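Local coordinates for putative enoyl-CoA hydratase/isomerase (Mycobacterium abscessus, PDB 3RSI), which probably acts as a hydro-lyase or isomerase of the crotonase family, working on acyl-CoA thioesters in lipid metabolism, at residues 8-12 and 23-27; 29-34 and 65-71. All coordinates share one frame; numbering follows the deposited sequence.

Contact 1. Residues 8-12 and 23-27; sequences ARELL and TMNRP
Glu10 lays its side chain alongside that of Arg26, the two pointing the same way just beyond the open end of the beta hairpin of strands 11-16 and 19-24. Glu10 CB and CG both lie against Arg26 CG, the latter at 3.8 Å. Farther out Glu10 CD packs against Arg26 CD, and at the tip OE1 lies 3.2 Å from Arg26 CD and 3.4 Å from Arg26 NE. This salt bridge rests on charge alone, because the oxygen sits well out of the guanidinium plane and no N-H points at it; OE1 is also very close to Ser34 OG, a probable hydrogen bond, while Arg26 NH1 donates to Ala32 O. Past the strand ends Asn25 N bonds to Glu10 O at 2.7 Å. The side chain adds to this: CG stands anti to the backbone N (chi1 -175°), and ND2 thereby reaches Arg9 O at 2.9 Å. A water links Asn25 O to Ala8 O. Leu12 and Thr23 form an antiparallel hydrogen-bonded pair, Leu12 N to Thr23 O at 2.8 Å and Thr23 N to Leu12 O at 2.9 Å. On the opposite sheet face Leu11 CD1 packs on Met24 CG. That face lies against helix 35-50, where Leu11 touches Phe41, and strand 56-61 runs parallel to 19-24 along its other edge.

Contact 2. Residues 29-34 and 65-71; sequences RRNALS and AYCVGGD
Arg30 folds its side chain over Val68 as the type I' beta turn from Arg29 to Ala32 packs against the loop and short strand of 65-71, two neighbouring pieces of the crotonase fold. Val68 CG1 lies over the centre of the Arg30 guanidinium, 3.8 Å above its plane, and the two side chains meet at about a right angle. Arg30 CB fills the adjacent space between Val68 CG2 and Ala65 CB, the latter at 3.6 Å. At the exposed end Arg29 and Asp71 form a salt bridge with their planes 25° apart; its one bond, Arg29 NH1 to Asp71 OD2, is weak at 3.2 Å and meets the guanidinium at its edge. Two backbone bonds tie the segments together: Val68 N gives its hydrogen to Arg30 O at 3.2 Å, and Leu33 N donates to Gly69 O at 2.7 Å from well above the carbonyl plane (48°). The Asn31 amide lies beside residues 65-66, its CG anti to the carbonyl carbon (chi1 -53°). ND2 there makes weak bonds to Ala65 O (2.9 Å) and Tyr66 O and a hydrogen bond to Ala62 O, while OD1 accepts from Arg26 N; both ends of this buried amide are engaged, which fixes its rotation. Ala32 N closes the turn onto Arg29 O. Outward from here, Cys67 and Val68 pair in parallel with a strand of the second subunit, so the sheet continues across the interface, and Leu33 packs on Leu95 of that subunit. In crotonase relatives the loop matching 65-71 supplies a backbone N-H to the oxyanion hole, and such a role is plausible here. Where 29-34 runs into helix 35-50, Ser34 OG caps Met37 N.

Contact 1 and contact 2 follow one another along the chain, and their centres lie about 10 Å apart. One join is Arg26 N to Asn31 OD1, at 2.8 Å; as the same amide also bonds to residues 65-66, it bridges the two contacts. Met24 reaches 65-71 from the sheet, its CE 3.5 Å from Tyr66 O. Ser34, the cap of helix 35-50, would link 8-12 to the start of that helix if the short approach of Glu10 OE1 to Ser34 OG, 2.4 Å, is a hydrogen bond. By analogy with crotonase relatives, in which the loop matching 65-71 contributes to the oxyanion hole, contact 2 is probably the nearer to the acyl-CoA site.

Contact 1. Residues 8-12 and 23-27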
loop_
_atom_site.group_PDB
_atom_site.type_symbol
_atom_site.label_atom_id
_atom_site.label_comp_id
_atom_site.label_asym_id
_atom_site.label_seq_id
_atom_site.Cartn_x
_atom_site.Cartn_y
_atom_site.Cartn_z
ATOM N N ALA B 8 21.196 -19.851 -27.193
ATOM C CA ALA B 8 20.556 -18.955 -28.205
ATOM C C ALA B 8 19.052 -18.780 -27.976
ATOM O O ALA B 8 18.480 -17.769 -28.413
ATOM C CB ALA B 8 20.815 -19.475 -29.621
ATOM N N ARG B 9 18.411 -19.755 -27.314
ATOM C CA ARG B 9 16.958 -19.695 -27.017
ATOM C C ARG B 9 16.587 -18.349 -26.377
ATOM O O ARG B 9 17.402 -17.763 -25.683
ATOM C CB ARG B 9 16.547 -20.846 -26.090
ATOM C CG ARG B 9 15.238 -21.511 -26.475
ATOM C CD ARG B 9 14.957 -22.762 -25.636
ATOM N NE ARG B 9 14.333 -22.384 -24.377
ATOM C CZ ARG B 9 13.080 -22.663 -24.000
ATOM N NH1 ARG B 9 12.654 -22.219 -22.829
ATOM N NH2 ARG B 9 12.252 -23.380 -24.765
ATOM N N GLU B 10 15.371 -17.855 -26.620
ATOM C CA GLU B 10 14.991 -16.516 -26.136
ATOM C C GLU B 10 14.679 -16.497 -24.644
ATOM O O GLU B 10 14.790 -15.450 -23.983
ATOM C CB GLU B 10 13.828 -15.944 -26.945
ATOM C CG GLU B 10 14.213 -15.624 -28.376
ATOM C CD GLU B 10 13.033 -15.206 -29.195
ATOM O OE1 GLU B 10 12.408 -14.198 -28.836
ATOM O OE2 GLU B 10 12.718 -15.888 -30.187
ATOM N N LEU B 11 14.285 -17.656 -24.115
ATOM C CA LEU B 11 14.226 -17.839 -22.671
ATOM C C LEU B 11 15.078 -19.038 -22.275
ATOM O O LEU B 11 14.738 -20.191 -22.604
ATOM C CB LEU B 11 12.787 -18.008 -22.214
ATOM C CG LEU B 11 12.513 -18.029 -20.713
ATOM C CD1 LEU B 11 12.639 -16.622 -20.133
ATOM C CD2 LEU B 11 11.106 -18.608 -20.428
ATOM N N LEU B 12 16.195 -18.770 -21.597
ATOM C CA LEU B 12 17.036 -19.830 -21.065
ATOM C C LEU B 12 16.421 -20.412 -19.791
ATOM O O LEU B 12 15.936 -19.683 -18.933
ATOM C CB LEU B 12 18.448 -19.340 -20.780
ATOM C CG LEU B 12 19.201 -18.727 -21.961
ATOM C CD1 LEU B 12 20.538 -18.151 -21.488
ATOM C CD2 LEU B 12 19.399 -19.757 -23.064
ATOM N N THR B 23 16.189 -17.008 -17.818
ATOM C CA THR B 23 16.942 -15.871 -18.289
ATOM C C THR B 23 16.390 -15.397 -19.619
ATOM O O THR B 23 16.492 -16.119 -20.608
ATOM C CB THR B 23 18.432 -16.187 -18.431
ATOM O OG1 THR B 23 18.940 -16.610 -17.169
ATOM C CG2 THR B 23 19.200 -14.943 -18.899
ATOM N N MET B 24 15.812 -14.192 -19.617
ATOM C CA MET B 24 15.337 -13.553 -20.826
ATOM C C MET B 24 16.574 -13.211 -21.657
ATOM O O MET B 24 17.484 -12.548 -21.167
ATOM C CB MET B 24 14.546 -12.298 -20.479
ATOM C CG MET B 24 13.284 -12.576 -19.709
ATOM S SD MET B 24 12.457 -11.108 -19.087
ATOM C CE MET B 24 13.510 -10.756 -17.650
ATOM N N ASN B 25 16.612 -13.708 -22.889
ATOM C CA ASN B 25 17.838 -13.741 -23.699
ATOM C C ASN B 25 17.653 -13.249 -25.137
ATOM O O ASN B 25 17.552 -14.042 -26.067
ATOM C CB ASN B 25 18.361 -15.174 -23.722
ATOM C CG ASN B 25 19.695 -15.299 -24.432
ATOM O OD1 ASN B 25 20.528 -14.391 -24.382
ATOM N ND2 ASN B 25 19.892 -16.410 -25.110
ATOM N N ARG B 26 17.557 -11.940 -25.306
ATOM C CA ARG B 26 17.600 -11.321 -26.641
ATOM C C ARG B 26 18.441 -10.057 -26.558
ATOM O O ARG B 26 17.910 -8.937 -26.530
ATOM C CB ARG B 26 16.202 -10.961 -27.148
ATOM C CG ARG B 26 15.244 -12.107 -27.285
ATOM C CD ARG B 26 13.888 -11.577 -27.704
ATOM N NE ARG B 26 13.876 -11.101 -29.103
ATOM C CZ ARG B 26 13.165 -10.063 -29.547
ATOM N NH1 ARG B 26 12.420 -9.331 -28.720
ATOM N NH2 ARG B 26 13.204 -9.739 -30.833
ATOM N N PRO B 27 19.763 -10.223 -26.524
ATOM C CA PRO B 27 20.650 -9.090 -26.259
ATOM C C PRO B 27 20.514 -7.934 -27.258
ATOM O O PRO B 27 20.588 -6.778 -26.871
ATOM C CB PRO B 27 22.046 -9.710 -26.330
ATOM C CG PRO B 27 21.869 -11.127 -26.075
ATOM C CD PRO B 27 20.481 -11.504 -26.513
HETATM O O HOH W 1 18.572 -15.082 -28.392
HETATM O O HOH W 2 18.586 -19.340 -17.066
#

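Contact 2. Residues 29-34 and 65-71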
loop_
_atom_site.group_PDB
_atom_site.type_symbol
_atom_site.label_atom_id
_atom_site.label_comp_id
_atom_site.label_asym_id
_atom_site.label_seq_id
_atom_site.Cartn_x
_atom_site.Cartn_y
_atom_site.Cartn_z
ATOM N N ARG B 29 17.960 -6.751 -28.458
ATOM C CA ARG B 29 16.806 -5.952 -28.069
ATOM C C ARG B 29 16.726 -5.772 -26.552
ATOM O O ARG B 29 15.645 -5.519 -26.019
ATOM C CB ARG B 29 15.513 -6.635 -28.543
ATOM C CG ARG B 29 15.349 -6.739 -30.078
ATOM C CD ARG B 29 15.007 -5.430 -30.724
ATOM N NE ARG B 29 14.089 -4.617 -29.926
ATOM C CZ ARG B 29 12.771 -4.788 -29.838
ATOM N NH1 ARG B 29 12.155 -5.761 -30.501
ATOM N NH2 ARG B 29 12.053 -3.969 -29.069
ATOM N N ARG B 30 17.870 -5.884 -25.872
ATOM C CA ARG B 30 17.937 -5.876 -24.407
ATOM C C ARG B 30 16.777 -6.647 -23.756
ATOM O O ARG B 30 16.097 -6.170 -22.841
ATOM C CB ARG B 30 18.055 -4.447 -23.891
ATOM C CG ARG B 30 19.461 -3.832 -24.187
ATOM C CD ARG B 30 19.581 -2.391 -23.691
ATOM N NE ARG B 30 18.534 -1.566 -24.281
ATOM C CZ ARG B 30 18.067 -0.421 -23.790
ATOM N NH1 ARG B 30 18.550 0.097 -22.675
ATOM N NH2 ARG B 30 17.086 0.210 -24.432
ATOM N N ASN B 31 16.578 -7.852 -24.276
ATOM C CA ASN B 31 15.708 -8.875 -23.703
ATOM C C ASN B 31 14.222 -8.524 -23.752
ATOM O O ASN B 31 13.436 -9.043 -22.963
ATOM C CB ASN B 31 16.176 -9.232 -22.285
ATOM C CG ASN B 31 17.659 -9.609 -22.237
ATOM O OD1 ASN B 31 18.187 -10.217 -23.170
ATOM N ND2 ASN B 31 18.325 -9.268 -21.141
ATOM N N ALA B 32 13.849 -7.669 -24.703
ATOM C CA ALA B 32 12.443 -7.334 -24.960
ATOM C C ALA B 32 11.630 -8.597 -25.197
ATOM O O ALA B 32 12.073 -9.514 -25.901
ATOM C CB ALA B 32 12.308 -6.396 -26.174
ATOM N N LEU B 33 10.444 -8.631 -24.609
ATOM C CA LEU B 33 9.505 -9.721 -24.835
ATOM C C LEU B 33 9.212 -9.902 -26.316
ATOM O O LEU B 33 9.103 -8.945 -27.042
ATOM C CB LEU B 33 8.195 -9.428 -24.129
ATOM C CG LEU B 33 8.242 -9.294 -22.603
ATOM C CD1 LEU B 33 6.796 -9.130 -22.073
ATOM C CD2 LEU B 33 8.959 -10.491 -21.953
ATOM N N SER B 34 9.113 -11.149 -26.754
ATOM C CA SER B 34 8.644 -11.467 -28.103
ATOM C C SER B 34 7.572 -12.538 -27.964
ATOM O O SER B 34 7.452 -13.162 -26.908
ATOM C CB SER B 34 9.785 -12.005 -28.946
ATOM O OG SER B 34 10.301 -13.196 -28.369
ATOM N N ALA B 65 20.985 -5.791 -19.044
ATOM C CA ALA B 65 19.583 -5.361 -19.068
ATOM C C ALA B 65 18.691 -6.496 -18.592
ATOM O O ALA B 65 18.975 -7.660 -18.842
ATOM C CB ALA B 65 19.174 -4.956 -20.455
ATOM N N TYR B 66 17.596 -6.152 -17.922
ATOM C CA TYR B 66 16.638 -7.158 -17.475
ATOM C C TYR B 66 15.659 -7.423 -18.608
ATOM O O TYR B 66 15.649 -8.511 -19.167
ATOM C CB TYR B 66 15.962 -6.688 -16.183
ATOM C CG TYR B 66 14.865 -7.561 -15.615
ATOM C CD1 TYR B 66 15.158 -8.704 -14.897
ATOM C CD2 TYR B 66 13.539 -7.181 -15.728
ATOM C CE1 TYR B 66 14.148 -9.488 -14.341
ATOM C CE2 TYR B 66 12.529 -7.927 -15.165
ATOM C CZ TYR B 66 12.827 -9.085 -14.484
ATOM O OH TYR B 66 11.789 -9.820 -13.958
ATOM N N CYS B 67 14.836 -6.432 -18.939
ATOM C CA CYS B 67 13.886 -6.528 -20.031
ATOM C C CYS B 67 13.371 -5.127 -20.315
ATOM O O CYS B 67 12.756 -4.503 -19.439
ATOM C CB CYS B 67 12.740 -7.493 -19.670
ATOM S SG CYS B 67 11.375 -7.547 -20.848
ATOM N N VAL B 68 13.684 -4.616 -21.506
ATOM C CA VAL B 68 13.251 -3.275 -21.966
ATOM C C VAL B 68 12.245 -3.655 -23.048
ATOM O O VAL B 68 12.567 -3.952 -24.241
ATOM C CB VAL B 68 14.371 -2.473 -22.582
ATOM C CG1 VAL B 68 15.638 -2.531 -21.689
ATOM C CG2 VAL B 68 14.630 -3.016 -23.955
ATOM N N GLY B 69 11.023 -3.639 -22.617
ATOM C CA GLY B 69 10.346 -4.874 -22.588
ATOM C C GLY B 69 9.509 -5.302 -23.723
ATOM O O GLY B 69 9.173 -6.444 -23.765
ATOM N N GLY B 70 9.269 -4.399 -24.659
ATOM C CA GLY B 70 8.082 -4.404 -25.474
ATOM C C GLY B 70 7.946 -5.500 -26.479
ATOM O O GLY B 70 8.270 -6.630 -26.182
ATOM N N ASP B 71 7.401 -5.159 -27.649
ATOM C CA ASP B 71 7.273 -6.096 -28.776
ATOM C C ASP B 71 6.177 -7.150 -28.555
ATOM O O ASP B 71 5.242 -7.271 -29.355
ATOM C CB ASP B 71 8.629 -6.742 -29.044
ATOM C CG ASP B 71 8.664 -7.543 -30.317
ATOM O OD1 ASP B 71 7.593 -7.758 -30.930
ATOM O OD2 ASP B 71 9.783 -7.973 -30.685
#